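Local coordinates for protein fructosyl amine:oxygen oxidoreductase (Neosartorya fumigata, PDB 4WCT) that probably catalyses the oxidative deglycation of fructosyl amines (Amadori products) with molecular oxygen, using a bound flavin-adenine dinucleotide, at residues A33-A41 with A382-M393; Q251-I262 with L352-T363. One frame throughout, in Å; residues are numbered along the deposited sequence.

How the interactions relate
Both contacts are buried and both touch the flavin-adenine dinucleotide, but they hold different elements. Interaction 1 sets the start of helix 35-46, in the nucleotide-binding part of the fold, against the loop that follows strand 379-383; its few direct bonds run from side chains to backbone carbonyls, and both segments also bond the cofactor. Interaction 2 is a long antiparallel strand pair of the large mixed sheet, 253-263 with 352-362, held by a ladder of backbone bonds. The centres lie about 15 Å apart, and the two meet where the G387 N to D360 OD2 distance of 2.8 Å indicates a probable hydrogen bond.

Interaction 1 (A33-A41 with A382-M393); sequences AGTWGCSTA and AVGGSGNGAMQM. With FAD (flavin-adenine dinucleotide), chain C.
W36 reaches from the first turn of helix 35-46 into the curve of segment 382-393, and its indole can be followed atom by atom. CB lies 3.4 Å from FAD O1P, the phosphate oxygen that also accepts the backbone N-H of W36. With CG anti to the carbonyl carbon (chi1 -66°), the ring swings past the pyrophosphate, and O2P sits over one face, offset toward the rim. Further out, W36 NE1 donates to G389 O at 2.9 Å; the N-H...O angle of 164° and the acceptor's place in the indole plane make this a straight edge-on bond, though the donor is tilted from the carbonyl plane. On the benzo side CE3 meets A382 O, W36 CZ3 comes to 3.4 Å from V383 O, and CZ2 rests by G385 CA.

The glycines G34 and G37 fit the GxGxxG pattern of a Rossmann-type dinucleotide fold, in which the helix N-terminus faces the pyrophosphate. G34 is the N-cap residue, and T35 next to it binds O1A twice, through N and through OG1. T35 OG1 is 2.6 Å from FAD O1A and in turn accepts from FAD O4', so two bonds fix its rotation. That leaves T35 CG2, the branch anti to the backbone N, to meet M393 CE at 3.9 Å, the two side chains crossing at about a right angle.

One turn on, S39 OG donates to M393 O at 2.6 Å, close to the start of helix 393-404, and also bonds G397 N. Two residues earlier in the chain, M391 N donates to FAD O2 at 2.8 Å on the flavin.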
loop_
_atom_site.group_PDB
_atom_site.type_symbol
_atom_site.label_atom_id
_atom_site.label_comp_id
_atom_site.label_asym_id
_atom_site.label_seq_id
_atom_site.Cartn_x
_atom_site.Cartn_y
_atom_site.Cartn_z
ATOM N N ALA A 33 6.138 -11.053 6.021
ATOM C CA ALA A 33 7.301 -10.146 6.272
ATOM C C ALA A 33 7.323 -9.019 5.231
ATOM O O ALA A 33 8.338 -8.774 4.554
ATOM C CB ALA A 33 8.591 -10.935 6.229
ATOM N N GLY A 34 6.168 -8.381 5.059
ATOM C CA GLY A 34 6.038 -7.241 4.141
ATOM C C GLY A 34 6.042 -5.916 4.866
ATOM O O GLY A 34 6.668 -5.760 5.932
ATOM N N THR A 35 5.297 -4.969 4.316
ATOM C CA THR A 35 5.233 -3.603 4.851
ATOM C C THR A 35 4.861 -3.605 6.318
ATOM O O THR A 35 5.611 -3.087 7.170
ATOM C CB THR A 35 4.218 -2.734 4.091
ATOM O OG1 THR A 35 4.376 -2.889 2.676
ATOM C CG2 THR A 35 4.381 -1.285 4.489
ATOM N N TRP A 36 3.746 -4.264 6.629
ATOM C CA TRP A 36 3.205 -4.243 7.972
ATOM C C TRP A 36 3.801 -5.296 8.903
ATOM O O TRP A 36 4.025 -5.024 10.093
ATOM C CB TRP A 36 1.691 -4.357 7.953
ATOM C CG TRP A 36 0.954 -3.191 7.324
ATOM C CD1 TRP A 36 1.505 -2.069 6.722
ATOM C CD2 TRP A 36 -0.454 -2.955 7.389
ATOM N NE1 TRP A 36 0.498 -1.172 6.379
ATOM C CE2 TRP A 36 -0.697 -1.674 6.820
ATOM C CE3 TRP A 36 -1.543 -3.681 7.913
ATOM C CZ2 TRP A 36 -1.977 -1.142 6.712
ATOM C CZ3 TRP A 36 -2.810 -3.124 7.828
ATOM C CH2 TRP A 36 -3.013 -1.867 7.242
ATOM N N GLY A 37 4.208 -6.423 8.314
ATOM C CA GLY A 37 4.845 -7.497 9.052
ATOM C C GLY A 37 6.209 -7.123 9.559
ATOM O O GLY A 37 6.522 -7.379 10.724
ATOM N N CYS A 38 7.006 -6.440 8.743
ATOM C CA CYS A 38 8.318 -6.013 9.202
ATOM C C CYS A 38 8.180 -4.909 10.225
ATOM O O CYS A 38 8.947 -4.881 11.185
ATOM C CB CYS A 38 9.223 -5.595 8.040
ATOM S SG CYS A 38 9.768 -6.953 6.981
ATOM N N SER A 39 7.223 -3.998 10.034
ATOM C CA SER A 39 7.002 -2.953 11.024
ATOM C C SER A 39 6.606 -3.582 12.349
ATOM O O SER A 39 7.078 -3.171 13.415
ATOM C CB SER A 39 5.934 -1.958 10.565
ATOM O OG SER A 39 5.753 -0.877 11.479
ATOM N N THR A 40 5.673 -4.536 12.297
ATOM C CA THR A 40 5.209 -5.223 13.500
ATOM C C THR A 40 6.365 -5.954 14.203
ATOM O O THR A 40 6.559 -5.792 15.415
ATOM C CB THR A 40 4.094 -6.210 13.147
ATOM O OG1 THR A 40 2.968 -5.503 12.611
ATOM C CG2 THR A 40 3.668 -7.001 14.368
ATOM N N ALA A 41 7.225 -6.611 13.438
ATOM C CA ALA A 41 8.337 -7.363 14.029
ATOM C C ALA A 41 9.256 -6.384 14.775
ATOM O O ALA A 41 9.701 -6.646 15.899
ATOM C CB ALA A 41 9.105 -8.086 12.948
ATOM N N ALA A 382 -4.114 -7.997 10.684
ATOM C CA ALA A 382 -3.608 -6.667 10.368
ATOM C C ALA A 382 -3.453 -6.581 8.854
ATOM O O ALA A 382 -2.425 -6.938 8.285
ATOM C CB ALA A 382 -2.286 -6.394 11.090
ATOM N N VAL A 383 -4.572 -6.224 8.235
ATOM C CA VAL A 383 -4.776 -6.332 6.800
ATOM C C VAL A 383 -5.578 -5.127 6.313
ATOM O O VAL A 383 -5.944 -4.222 7.089
ATOM C CB VAL A 383 -5.494 -7.649 6.440
ATOM C CG1 VAL A 383 -4.646 -8.864 6.818
ATOM C CG2 VAL A 383 -6.856 -7.729 7.082
ATOM N N GLY A 384 -5.787 -5.062 5.003
ATOM C CA GLY A 384 -6.703 -4.079 4.447
ATOM C C GLY A 384 -6.023 -2.728 4.236
ATOM O O GLY A 384 -6.633 -1.669 4.415
ATOM N N GLY A 385 -4.783 -2.759 3.767
ATOM C CA GLY A 385 -4.074 -1.518 3.414
ATOM C C GLY A 385 -4.836 -0.560 2.512
ATOM O O GLY A 385 -4.677 0.646 2.617
ATOM N N SER A 386 -5.675 -1.101 1.634
ATOM C CA SER A 386 -6.689 -0.292 0.933
ATOM C C SER A 386 -6.048 0.865 0.137
ATOM O O SER A 386 -6.672 1.906 -0.051
ATOM C CB SER A 386 -7.720 0.251 1.911
ATOM O OG SER A 386 -8.486 -0.789 2.493
ATOM N N GLY A 387 -4.819 0.652 -0.314
ATOM C CA GLY A 387 -4.123 1.587 -1.170
ATOM C C GLY A 387 -3.382 2.679 -0.441
ATOM O O GLY A 387 -2.850 3.584 -1.079
ATOM N N ASN A 388 -3.358 2.646 0.886
ATOM C CA ASN A 388 -2.596 3.683 1.620
ATOM C C ASN A 388 -1.923 3.127 2.864
ATOM O O ASN A 388 -1.639 3.843 3.845
ATOM C CB ASN A 388 -3.452 4.900 1.972
ATOM C CG ASN A 388 -4.825 4.528 2.464
ATOM O OD1 ASN A 388 -4.968 3.745 3.400
ATOM N ND2 ASN A 388 -5.852 5.142 1.871
ATOM N N GLY A 389 -1.474 1.903 2.734
ATOM C CA GLY A 389 -0.742 1.240 3.798
ATOM C C GLY A 389 0.753 1.519 3.874
ATOM O O GLY A 389 1.364 1.193 4.887
ATOM N N ALA A 390 1.383 1.841 2.752
ATOM C CA ALA A 390 2.837 1.895 2.705
ATOM C C ALA A 390 3.379 3.081 3.496
ATOM O O ALA A 390 4.382 2.959 4.237
ATOM C CB ALA A 390 3.354 1.939 1.264
ATOM N N MET A 391 2.691 4.209 3.422
ATOM C CA MET A 391 3.094 5.390 4.173
ATOM C C MET A 391 2.977 5.206 5.687
ATOM O O MET A 391 3.599 5.960 6.459
ATOM C CB MET A 391 2.322 6.631 3.727
ATOM C CG MET A 391 0.887 6.639 4.178
ATOM S SD MET A 391 -0.069 8.078 3.656
ATOM C CE MET A 391 -0.371 7.699 1.941
ATOM N N GLN A 392 2.272 4.167 6.112
ATOM C CA GLN A 392 2.104 3.851 7.519
ATOM C C GLN A 392 3.291 3.042 8.089
ATOM O O GLN A 392 3.302 2.768 9.287
ATOM C CB GLN A 392 0.838 2.991 7.737
ATOM C CG GLN A 392 -0.431 3.466 7.007
ATOM C CD GLN A 392 -0.835 4.896 7.342
ATOM O OE1 GLN A 392 -0.508 5.421 8.419
ATOM N NE2 GLN A 392 -1.565 5.537 6.415
ATOM N N MET A 393 4.263 2.681 7.253
ATOM C CA MET A 393 5.298 1.712 7.628
ATOM C C MET A 393 5.955 1.959 8.986
ATOM O O MET A 393 6.182 1.008 9.722
ATOM C CB MET A 393 6.377 1.595 6.562
ATOM C CG MET A 393 7.234 0.349 6.718
ATOM S SD MET A 393 8.677 0.342 5.634
ATOM C CE MET A 393 7.861 0.313 4.047
HETATM P PA FAD C . 2.622 -6.324 1.575
HETATM O O1A FAD C . 3.598 -5.190 1.698
HETATM O O2A FAD C . 2.130 -6.766 0.233
HETATM O O5B FAD C . 3.276 -7.544 2.319
HETATM C C5B FAD C . 2.584 -8.800 2.375
HETATM C C4B FAD C . 3.618 -9.889 2.643
HETATM O O4B FAD C . 2.924 -11.146 2.930
HETATM C C3B FAD C . 4.564 -10.156 1.477
HETATM O O3B FAD C . 5.944 -10.038 1.859
HETATM C C2B FAD C . 4.224 -11.588 1.054
HETATM O O2B FAD C . 5.294 -12.325 0.468
HETATM C C1B FAD C . 3.684 -12.182 2.357
HETATM N N9A FAD C . 2.806 -13.347 2.110
HETATM C C8A FAD C . 1.935 -13.525 1.100
HETATM N N7A FAD C . 1.362 -14.748 1.178
HETATM C C5A FAD C . 1.831 -15.308 2.324
HETATM C C6A FAD C . 1.681 -16.607 2.967
HETATM N N6A FAD C . 0.857 -17.537 2.452
HETATM N N1A FAD C . 2.423 -16.833 4.072
HETATM C C2A FAD C . 3.237 -15.923 4.623
HETATM N N3A FAD C . 3.450 -14.723 4.056
HETATM C C4A FAD C . 2.779 -14.395 2.924
HETATM N N1 FAD C . 0.345 3.059 -0.198
HETATM C C2 FAD C . 0.736 4.313 0.222
HETATM O O2 FAD C . 0.707 4.539 1.430
HETATM N N3 FAD C . 1.237 5.212 -0.629
HETATM C C4 FAD C . 1.254 5.001 -1.962
HETATM O O4 FAD C . 1.704 5.826 -2.804
HETATM C C4X FAD C . 0.832 3.711 -2.479
HETATM N N5 FAD C . 0.856 3.449 -3.813
HETATM C C5X FAD C . 0.689 2.155 -4.225
HETATM C C6 FAD C . 0.932 1.787 -5.545
HETATM C C7 FAD C . 0.657 0.500 -5.966
HETATM C C7M FAD C . 0.994 0.114 -7.362
HETATM C C8 FAD C . 0.173 -0.489 -4.995
HETATM C C8M FAD C . -0.097 -1.899 -5.373
HETATM C C9 FAD C . 0.029 -0.166 -3.669
HETATM C C9A FAD C . 0.217 1.136 -3.254
HETATM N N10 FAD C . -0.021 1.493 -1.923
HETATM C C10 FAD C . 0.378 2.761 -1.497
HETATM C "C1'" FAD C . -0.552 0.601 -0.903
HETATM C "C2'" FAD C . 0.533 -0.064 -0.070
HETATM O "O2'" FAD C . 1.501 -0.571 -0.978
HETATM C "C3'" FAD C . -0.104 -1.198 0.744
HETATM O "O3'" FAD C . -1.296 -0.727 1.391
HETATM C "C4'" FAD C . 0.870 -1.770 1.779
HETATM O "O4'" FAD C . 2.151 -1.952 1.179
HETATM C "C5'" FAD C . 0.330 -3.120 2.231
HETATM O "O5'" FAD C . 1.201 -3.645 3.232
HETATM P P FAD C . 1.009 -5.162 3.727
HETATM O O1P FAD C . 2.093 -5.449 4.741
HETATM O O2P FAD C . -0.449 -5.326 4.084
HETATM O O3P FAD C . 1.296 -6.016 2.399
#

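Interaction 2 (Q251-I262 with L352-T363); sequences QLRPTAWTLCHI and LSFARICWDADT. With FAD (flavin-adenine dinucleotide), chain C.
R253 and D362 form a hydrogen-bonded antiparallel pair, and their side chains run alongside each other, flat groups steeply inclined, to a salt bridge: R253 NH2 is 2.9 Å from D362 OD2, which it meets on the anti side of the carboxylate. The arginine chain bends at chi3, where NE donates to T255 OG1, while NH1 bonds A430 O and W428 O; R434 is a second salt-bridge partner of D362 OD2.

Backbone bonds form the ladder. R253 with D362, T255 with D360, W257 with C358 and L259 with R356 each exchange two N-H...O bonds; those of the T255 pair are both 2.9 Å, with angles of 166° and 168°. Strands 253-262 and 354-362 thus run antiparallel, 141° apart in direction, within the large mixed sheet, where strand 295-310 pairs with the other edge of 253-263.

Among apolar and aromatic contacts, A256 CB makes a CH-pi contact over the W359 face, 3.6 Å from the centroid of the six-membered ring. The indole edge reaches P254 O. Farther along, F354 turns an edge, CD2 leading, onto the face of H261, an edge-to-face pair with centroids 5.1 Å apart. C260 SG packs on L352 CD2.

Cofactor contacts come from the face bearing W257, C358 and D360. D360 OD2 accepts from FAD O3', a ribityl hydroxyl, at 2.6 Å. W257 CB rests 3.8 Å from FAD C7M, and C358 SG lies 2.2 Å from FAD C8M, too short for a non-bonded contact but longer than a normal C-S bond; this is consistent with the 8-alpha-S-cysteinyl flavin of fructosyl amine oxidases, though doubtful.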
loop_
_atom_site.group_PDB
_atom_site.type_symbol
_atom_site.label_atom_id
_atom_site.label_comp_id
_atom_site.label_asym_id
_atom_site.label_seq_id
_atom_site.Cartn_x
_atom_site.Cartn_y
_atom_site.Cartn_z
ATOM N N GLN A 251 -14.556 -9.111 3.753
ATOM C CA GLN A 251 -14.019 -7.845 4.178
ATOM C C GLN A 251 -12.797 -7.423 3.367
ATOM O O GLN A 251 -12.446 -6.238 3.351
ATOM C CB GLN A 251 -13.664 -7.843 5.666
ATOM C CG GLN A 251 -14.867 -7.977 6.585
ATOM C CD GLN A 251 -14.444 -8.032 8.030
ATOM O OE1 GLN A 251 -14.277 -7.002 8.693
ATOM N NE2 GLN A 251 -14.101 -9.208 8.468
ATOM N N LEU A 252 -12.183 -8.352 2.652
ATOM C CA LEU A 252 -11.042 -8.022 1.788
ATOM C C LEU A 252 -11.373 -8.245 0.335
ATOM O O LEU A 252 -11.823 -9.325 -0.056
ATOM C CB LEU A 252 -9.805 -8.829 2.186
ATOM C CG LEU A 252 -9.224 -8.603 3.586
ATOM C CD1 LEU A 252 -7.983 -9.502 3.755
ATOM C CD2 LEU A 252 -8.857 -7.141 3.870
ATOM N N ARG A 253 -10.955 -7.293 -0.511
ATOM C CA ARG A 253 -10.950 -7.489 -1.947
ATOM C C ARG A 253 -9.532 -7.361 -2.458
ATOM O O ARG A 253 -9.039 -6.256 -2.589
ATOM C CB ARG A 253 -11.832 -6.463 -2.652
ATOM C CG ARG A 253 -11.906 -6.688 -4.129
ATOM C CD ARG A 253 -12.663 -5.602 -4.888
ATOM N NE ARG A 253 -11.936 -4.339 -4.870
ATOM C CZ ARG A 253 -12.447 -3.185 -5.284
ATOM N NH1 ARG A 253 -13.670 -3.146 -5.837
ATOM N NH2 ARG A 253 -11.738 -2.078 -5.126
ATOM N N PRO A 254 -8.880 -8.489 -2.777
ATOM C CA PRO A 254 -7.568 -8.359 -3.385
ATOM C C PRO A 254 -7.667 -7.666 -4.741
ATOM O O PRO A 254 -8.440 -8.083 -5.593
ATOM C CB PRO A 254 -7.089 -9.806 -3.532
ATOM C CG PRO A 254 -7.825 -10.549 -2.454
ATOM C CD PRO A 254 -9.175 -9.881 -2.390
ATOM N N THR A 255 -6.864 -6.631 -4.932
ATOM C CA THR A 255 -6.994 -5.732 -6.081
ATOM C C THR A 255 -5.600 -5.263 -6.481
ATOM O O THR A 255 -4.752 -5.067 -5.612
ATOM C CB THR A 255 -7.883 -4.504 -5.740
ATOM O OG1 THR A 255 -9.059 -4.905 -5.043
ATOM C CG2 THR A 255 -8.279 -3.705 -6.973
ATOM N N ALA A 256 -5.366 -5.170 -7.795
ATOM C CA ALA A 256 -4.048 -4.834 -8.342
ATOM C C ALA A 256 -4.007 -3.504 -9.056
ATOM O O ALA A 256 -4.924 -3.144 -9.803
ATOM C CB ALA A 256 -3.566 -5.916 -9.269
ATOM N N TRP A 257 -2.886 -2.804 -8.862
ATOM C CA TRP A 257 -2.527 -1.675 -9.665
ATOM C C TRP A 257 -1.225 -1.893 -10.402
ATOM O O TRP A 257 -0.642 -2.978 -10.329
ATOM C CB TRP A 257 -2.472 -0.471 -8.741
ATOM C CG TRP A 257 -3.856 -0.062 -8.371
ATOM C CD1 TRP A 257 -4.670 0.793 -9.075
ATOM C CD2 TRP A 257 -4.643 -0.581 -7.302
ATOM N NE1 TRP A 257 -5.920 0.829 -8.507
ATOM C CE2 TRP A 257 -5.939 -0.001 -7.412
ATOM C CE3 TRP A 257 -4.367 -1.397 -6.206
ATOM C CZ2 TRP A 257 -6.976 -0.312 -6.514
ATOM C CZ3 TRP A 257 -5.417 -1.742 -5.342
ATOM C CH2 TRP A 257 -6.707 -1.199 -5.510
ATOM N N THR A 258 -0.910 -0.961 -11.293
ATOM C CA THR A 258 0.071 -1.174 -12.336
ATOM C C THR A 258 1.129 -0.067 -12.290
ATOM O O THR A 258 0.819 1.104 -12.013
ATOM C CB THR A 258 -0.623 -1.160 -13.723
ATOM O OG1 THR A 258 -1.627 -0.130 -13.732
ATOM C CG2 THR A 258 -1.282 -2.502 -13.973
ATOM N N LEU A 259 2.385 -0.443 -12.489
ATOM C CA LEU A 259 3.490 0.499 -12.434
ATOM C C LEU A 259 4.495 0.163 -13.509
ATOM O O LEU A 259 4.655 -0.986 -13.880
ATOM C CB LEU A 259 4.145 0.511 -11.057
ATOM C CG LEU A 259 4.947 -0.719 -10.629
ATOM C CD1 LEU A 259 6.401 -0.675 -11.081
ATOM C CD2 LEU A 259 4.905 -0.882 -9.112
ATOM N N CYS A 260 5.171 1.177 -14.016
ATOM C CA CYS A 260 6.228 0.945 -14.985
ATOM C C CYS A 260 7.325 1.961 -14.753
ATOM O O CYS A 260 7.109 2.985 -14.109
ATOM C CB CYS A 260 5.710 0.980 -16.429
ATOM S SG CYS A 260 4.954 2.517 -17.000
ATOM N N HIS A 261 8.507 1.654 -15.267
ATOM C CA HIS A 261 9.697 2.455 -15.077
ATOM C C HIS A 261 10.254 2.842 -16.429
ATOM O O HIS A 261 10.250 2.025 -17.342
ATOM C CB HIS A 261 10.805 1.684 -14.367
ATOM C CG HIS A 261 10.552 1.349 -12.928
ATOM N ND1 HIS A 261 11.541 0.811 -12.130
ATOM C CD2 HIS A 261 9.433 1.379 -12.163
ATOM C CE1 HIS A 261 11.036 0.502 -10.953
ATOM N NE2 HIS A 261 9.782 0.912 -10.924
ATOM N N ILE A 262 10.827 4.037 -16.506
ATOM C CA ILE A 262 11.641 4.520 -17.630
ATOM C C ILE A 262 13.050 4.777 -17.096
ATOM O O ILE A 262 13.203 5.398 -16.022
ATOM C CB ILE A 262 11.085 5.861 -18.194
ATOM C CG1 ILE A 262 9.716 5.644 -18.822
ATOM C CG2 ILE A 262 12.050 6.449 -19.213
ATOM C CD1 ILE A 262 9.042 6.903 -19.307
ATOM N N LEU A 352 9.985 1.192 -21.866
ATOM C CA LEU A 352 9.883 0.817 -20.471
ATOM C C LEU A 352 11.056 -0.080 -20.133
ATOM O O LEU A 352 11.394 -0.995 -20.890
ATOM C CB LEU A 352 8.575 0.084 -20.188
ATOM C CG LEU A 352 7.290 0.822 -20.507
ATOM C CD1 LEU A 352 6.121 -0.050 -20.044
ATOM C CD2 LEU A 352 7.263 2.221 -19.874
ATOM N N SER A 353 11.629 0.135 -18.952
ATOM C CA SER A 353 12.719 -0.684 -18.477
ATOM C C SER A 353 12.291 -1.770 -17.517
ATOM O O SER A 353 13.069 -2.713 -17.205
ATOM C CB SER A 353 13.787 0.199 -17.866
ATOM O OG SER A 353 13.322 0.855 -16.713
ATOM N N PHE A 354 11.099 -1.583 -16.944
ATOM C CA PHE A 354 10.534 -2.494 -15.923
ATOM C C PHE A 354 9.049 -2.211 -15.841
ATOM O O PHE A 354 8.635 -1.073 -16.019
ATOM C CB PHE A 354 11.154 -2.246 -14.570
ATOM C CG PHE A 354 10.656 -3.176 -13.487
ATOM C CD1 PHE A 354 10.977 -4.522 -13.509
ATOM C CD2 PHE A 354 9.847 -2.698 -12.467
ATOM C CE1 PHE A 354 10.501 -5.383 -12.513
ATOM C CE2 PHE A 354 9.339 -3.548 -11.509
ATOM C CZ PHE A 354 9.663 -4.887 -11.526
ATOM N N ALA A 355 8.257 -3.226 -15.499
ATOM C CA ALA A 355 6.868 -2.999 -15.163
ATOM C C ALA A 355 6.353 -4.177 -14.336
ATOM O O ALA A 355 6.855 -5.306 -14.473
ATOM C CB ALA A 355 6.023 -2.829 -16.425
ATOM N N ARG A 356 5.390 -3.921 -13.456
ATOM C CA ARG A 356 4.762 -5.006 -12.732
ATOM C C ARG A 356 3.350 -4.660 -12.297
ATOM O O ARG A 356 2.997 -3.470 -12.072
ATOM C CB ARG A 356 5.605 -5.476 -11.530
ATOM C CG ARG A 356 5.508 -4.676 -10.249
ATOM C CD ARG A 356 6.400 -5.297 -9.200
ATOM N NE ARG A 356 6.317 -4.671 -7.871
ATOM C CZ ARG A 356 5.558 -5.110 -6.860
ATOM N NH1 ARG A 356 4.644 -6.054 -7.011
ATOM N NH2 ARG A 356 5.745 -4.603 -5.666
ATOM N N ILE A 357 2.602 -5.715 -11.993
ATOM C CA ILE A 357 1.399 -5.575 -11.215
ATOM C C ILE A 357 1.730 -5.680 -9.719
ATOM O O ILE A 357 2.702 -6.317 -9.334
ATOM C CB ILE A 357 0.303 -6.548 -11.639
ATOM C CG1 ILE A 357 0.673 -8.007 -11.368
ATOM C CG2 ILE A 357 -0.031 -6.299 -13.119
ATOM C CD1 ILE A 357 -0.408 -8.995 -11.755
ATOM N N CYS A 358 0.904 -5.035 -8.904
ATOM C CA CYS A 358 1.176 -4.877 -7.477
ATOM C C CYS A 358 -0.173 -5.037 -6.772
ATOM O O CYS A 358 -1.137 -4.341 -7.124
ATOM C CB CYS A 358 1.771 -3.474 -7.283
ATOM S SG CYS A 358 1.909 -2.837 -5.610
ATOM N N TRP A 359 -0.239 -5.880 -5.743
ATOM C CA TRP A 359 -1.495 -6.230 -5.122
ATOM C C TRP A 359 -1.631 -5.632 -3.735
ATOM O O TRP A 359 -0.716 -5.754 -2.903
ATOM C CB TRP A 359 -1.612 -7.753 -4.997
ATOM C CG TRP A 359 -1.798 -8.402 -6.348
ATOM C CD1 TRP A 359 -0.827 -8.843 -7.201
ATOM C CD2 TRP A 359 -3.053 -8.692 -6.981
ATOM N NE1 TRP A 359 -1.393 -9.391 -8.311
ATOM C CE2 TRP A 359 -2.758 -9.350 -8.204
ATOM C CE3 TRP A 359 -4.374 -8.556 -6.595
ATOM C CZ2 TRP A 359 -3.757 -9.789 -9.084
ATOM C CZ3 TRP A 359 -5.370 -8.982 -7.476
ATOM C CH2 TRP A 359 -5.058 -9.570 -8.707
ATOM N N ASP A 360 -2.817 -5.128 -3.459
ATOM C CA ASP A 360 -3.227 -4.782 -2.085
ATOM C C ASP A 360 -4.605 -5.405 -1.855
ATOM O O ASP A 360 -5.104 -6.167 -2.698
ATOM C CB ASP A 360 -3.304 -3.278 -1.944
ATOM C CG ASP A 360 -3.107 -2.773 -0.496
ATOM O OD1 ASP A 360 -3.179 -3.559 0.491
ATOM O OD2 ASP A 360 -3.078 -1.508 -0.321
ATOM N N ALA A 361 -5.200 -5.111 -0.706
ATOM C CA ALA A 361 -6.599 -5.469 -0.498
ATOM C C ALA A 361 -7.397 -4.334 0.121
ATOM O O ALA A 361 -6.937 -3.686 1.071
ATOM C CB ALA A 361 -6.694 -6.744 0.350
ATOM N N ASP A 362 -8.575 -4.079 -0.459
ATOM C CA ASP A 362 -9.491 -3.050 -0.024
ATOM C C ASP A 362 -10.544 -3.640 0.923
ATOM O O ASP A 362 -11.144 -4.690 0.639
ATOM C CB ASP A 362 -10.235 -2.431 -1.201
ATOM C CG ASP A 362 -9.367 -1.552 -2.066
ATOM O OD1 ASP A 362 -8.524 -0.782 -1.532
ATOM O OD2 ASP A 362 -9.610 -1.583 -3.293
ATOM N N THR A 363 -10.750 -2.950 2.036
ATOM C CA THR A 363 -11.932 -3.157 2.871
ATOM C C THR A 363 -13.123 -2.429 2.235
ATOM O O THR A 363 -12.954 -1.612 1.326
ATOM C CB THR A 363 -11.654 -2.624 4.262
ATOM O OG1 THR A 363 -11.333 -1.237 4.163
ATOM C CG2 THR A 363 -10.509 -3.433 4.908
HETATM P PA FAD C . 2.622 -6.324 1.575
HETATM O O1A FAD C . 3.598 -5.190 1.698
HETATM O O2A FAD C . 2.130 -6.766 0.233
HETATM O O5B FAD C . 3.276 -7.544 2.319
HETATM C C5B FAD C . 2.584 -8.800 2.375
HETATM C C4B FAD C . 3.618 -9.889 2.643
HETATM O O4B FAD C . 2.924 -11.146 2.930
HETATM C C3B FAD C . 4.564 -10.156 1.477
HETATM O O3B FAD C . 5.944 -10.038 1.859
HETATM C C2B FAD C . 4.224 -11.588 1.054
HETATM O O2B FAD C . 5.294 -12.325 0.468
HETATM C C1B FAD C . 3.684 -12.182 2.357
HETATM N N9A FAD C . 2.806 -13.347 2.110
HETATM C C8A FAD C . 1.935 -13.525 1.100
HETATM N N7A FAD C . 1.362 -14.748 1.178
HETATM C C5A FAD C . 1.831 -15.308 2.324
HETATM C C6A FAD C . 1.681 -16.607 2.967
HETATM N N6A FAD C . 0.857 -17.537 2.452
HETATM N N1A FAD C . 2.423 -16.833 4.072
HETATM C C2A FAD C . 3.237 -15.923 4.623
HETATM N N3A FAD C . 3.450 -14.723 4.056
HETATM C C4A FAD C . 2.779 -14.395 2.924
HETATM N N1 FAD C . 0.345 3.059 -0.198
HETATM C C2 FAD C . 0.736 4.313 0.222
HETATM O O2 FAD C . 0.707 4.539 1.430
HETATM N N3 FAD C . 1.237 5.212 -0.629
HETATM C C4 FAD C . 1.254 5.001 -1.962
HETATM O O4 FAD C . 1.704 5.826 -2.804
HETATM C C4X FAD C . 0.832 3.711 -2.479
HETATM N N5 FAD C . 0.856 3.449 -3.813
HETATM C C5X FAD C . 0.689 2.155 -4.225
HETATM C C6 FAD C . 0.932 1.787 -5.545
HETATM C C7 FAD C . 0.657 0.500 -5.966
HETATM C C7M FAD C . 0.994 0.114 -7.362
HETATM C C8 FAD C . 0.173 -0.489 -4.995
HETATM C C8M FAD C . -0.097 -1.899 -5.373
HETATM C C9 FAD C . 0.029 -0.166 -3.669
HETATM C C9A FAD C . 0.217 1.136 -3.254
HETATM N N10 FAD C . -0.021 1.493 -1.923
HETATM C C10 FAD C . 0.378 2.761 -1.497
HETATM C "C1'" FAD C . -0.552 0.601 -0.903
HETATM C "C2'" FAD C . 0.533 -0.064 -0.070
HETATM O "O2'" FAD C . 1.501 -0.571 -0.978
HETATM C "C3'" FAD C . -0.104 -1.198 0.744
HETATM O "O3'" FAD C . -1.296 -0.727 1.391
HETATM C "C4'" FAD C . 0.870 -1.770 1.779
HETATM O "O4'" FAD C . 2.151 -1.952 1.179
HETATM C "C5'" FAD C . 0.330 -3.120 2.231
HETATM O "O5'" FAD C . 1.201 -3.645 3.232
HETATM P P FAD C . 1.009 -5.162 3.727
HETATM O O1P FAD C . 2.093 -5.449 4.741
HETATM O O2P FAD C . -0.449 -5.326 4.084
HETATM O O3P FAD C . 1.296 -6.016 2.399
#